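Local coordinates for protein Phenylalanine/tyrosine ammonia-lyase (Rhodosporidium toruloides, PDB 1Y2M) that catalyses the non-oxidative deamination of L-phenylalanine and L-tyrosine to trans-cinnamic acid and p-coumaric acid, with similar efficiencies, at residues Asn420-Glu423 and Lys424-Leu427. Numbering follows the deposited sequence.
Sequences NTME and KTRL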
loop_
_atom_site.group_PDB
_atom_site.type_symbol
_atom_site.label_atom_id
_atom_site.label_comp_id
_atom_site.label_asym_id
_atom_site.label_seq_id
_atom_site.Cartn_x
_atom_site.Cartn_y
_atom_site.Cartn_z
ATOM N N ASN B 420 4.084 -16.246 -1.042
ATOM C CA ASN B 420 4.680 -15.733 -2.290
ATOM C C ASN B 420 3.743 -15.858 -3.467
ATOM O O ASN B 420 3.527 -14.899 -4.220
ATOM C CB ASN B 420 6.005 -16.494 -2.565
ATOM C CG ASN B 420 6.687 -16.149 -3.941
ATOM O OD1 ASN B 420 6.526 -16.905 -4.931
ATOM N ND2 ASN B 420 7.515 -15.098 -3.962
ATOM N N THR B 421 3.146 -17.026 -3.624
ATOM C CA THR B 421 2.249 -17.232 -4.749
ATOM C C THR B 421 1.053 -16.304 -4.676
ATOM O O THR B 421 0.527 -15.816 -5.701
ATOM C CB THR B 421 1.743 -18.688 -4.875
ATOM O OG1 THR B 421 0.876 -19.060 -3.797
ATOM C CG2 THR B 421 2.946 -19.646 -4.917
HETATM N N MSE B 422 0.589 -16.098 -3.463
HETATM C CA MSE B 422 -0.648 -15.289 -3.273
HETATM C C MSE B 422 -0.415 -13.789 -3.494
HETATM O O MSE B 422 -1.245 -13.085 -4.062
HETATM C CB MSE B 422 -1.209 -15.562 -1.920
HETATM C CG MSE B 422 -1.784 -16.960 -1.800
HETATM SE SE MSE B 422 -3.303 -17.274 -3.042
HETATM C CE MSE B 422 -2.433 -18.133 -4.600
ATOM N N GLU B 423 0.735 -13.290 -3.032
ATOM C CA GLU B 423 1.086 -11.853 -3.212
ATOM C C GLU B 423 1.125 -11.598 -4.720
ATOM O O GLU B 423 0.479 -10.639 -5.202
ATOM C CB GLU B 423 2.416 -11.516 -2.561
ATOM C CG GLU B 423 2.502 -11.730 -1.060
ATOM C CD GLU B 423 1.780 -10.690 -0.216
ATOM O OE1 GLU B 423 2.476 -9.792 0.270
ATOM O OE2 GLU B 423 0.584 -10.811 0.031
ATOM N N LYS B 424 1.877 -12.427 -5.449
ATOM C CA LYS B 424 2.050 -12.246 -6.908
ATOM C C LYS B 424 0.740 -12.399 -7.660
ATOM O O LYS B 424 0.414 -11.640 -8.593
ATOM C CB LYS B 424 3.070 -13.244 -7.499
ATOM C CG LYS B 424 4.465 -13.181 -6.914
ATOM C CD LYS B 424 5.280 -14.515 -7.159
ATOM C CE LYS B 424 4.961 -15.139 -8.504
ATOM N NZ LYS B 424 3.676 -15.948 -8.674
ATOM N N THR B 425 -0.056 -13.386 -7.259
ATOM C CA THR B 425 -1.320 -13.603 -7.966
ATOM C C THR B 425 -2.244 -12.403 -7.740
ATOM O O THR B 425 -2.969 -12.000 -8.671
ATOM C CB THR B 425 -1.939 -14.931 -7.527
ATOM O OG1 THR B 425 -1.036 -16.003 -7.854
ATOM C CG2 THR B 425 -3.348 -15.181 -8.165
ATOM N N ARG B 426 -2.271 -11.812 -6.535
ATOM C CA ARG B 426 -3.242 -10.742 -6.286
ATOM C C ARG B 426 -2.880 -9.492 -7.098
ATOM O O ARG B 426 -3.748 -8.752 -7.594
ATOM C CB ARG B 426 -3.260 -10.447 -4.787
ATOM C CG ARG B 426 -4.476 -9.656 -4.381
ATOM C CD ARG B 426 -4.691 -9.617 -2.879
ATOM N NE ARG B 426 -3.547 -9.121 -2.110
ATOM C CZ ARG B 426 -2.623 -9.865 -1.466
ATOM N NH1 ARG B 426 -1.665 -9.266 -0.783
ATOM N NH2 ARG B 426 -2.617 -11.188 -1.474
ATOM N N LEU B 427 -1.608 -9.286 -7.281
ATOM C CA LEU B 427 -1.156 -8.168 -8.088
ATOM C C LEU B 427 -1.519 -8.459 -9.531
ATOM O O LEU B 427 -2.056 -7.603 -10.232
ATOM C CB LEU B 427 0.356 -7.924 -7.900
ATOM C CG LEU B 427 0.909 -6.740 -8.717
ATOM C CD1 LEU B 427 0.201 -5.437 -8.498
ATOM C CD2 LEU B 427 2.367 -6.620 -8.415
HETATM O O HOH W 1 5.224 -18.113 -7.181
#
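Glu423 and Arg426 join in an i to i+3 salt bridge along the long helix 416-443, within the helical bundle of a PAL/histidase-family subunit. Arg426 NH1 lies 2.8 Å from Glu423 OE2. The carboxylate and guanidinium planes stand 56° apart: OE2 meets the edge of the guanidinium in its plane, whereas NH1 approaches from above the carboxylate plane. Glu423 has CG beside its backbone N (chi1 -61°) and folds again at chi2, bringing the acid alongside the arginine. Both charges are buried, and a web of bonds satisfies them: OE2 also accepts from Ser509 OG and Val488 N, while Arg426 donates through NE to Leu484 O and through NH1 to Asn486 O. A leucine in place of Arg426 would probably leave the Glu423 carboxylate buried without its countercharge and the carbonyls of Leu484 and Asn486 without these donors.

On the tightly packed side, selenomethionine Met422 and Thr425 run side by side, with Met422 CE 4.1 Å from Thr425 OG1. Ala279 and Ala282 of helix 273-303 touch Met422 and Ala286 touches Thr425, small residues consistent with close packing around a long methionine-type chain, while a threonine suits its place because its hydroxyl can turn back onto its own helix.

The looser side, partly exposed at Asn420, faces a second subunit. Here Asn420 OD1 lies 3.5 Å from Lys424 CD, and a water bridges the polar ends, donating to Asn420 OD1 and accepting from Lys424 NZ at 3.1 Å. The lysine's long, bent chain also lets NZ reach Asp378 O of its own chain, while the amide's second polar atom, Asn420 ND2, is hydrogen-bonded to Asp378 OD2 of the second subunit.

Thr421 O receives two donors from opposite faces of its carbonyl plane, Thr425 N at 2.9 Å and Thr425 OG1 at 2.7 Å.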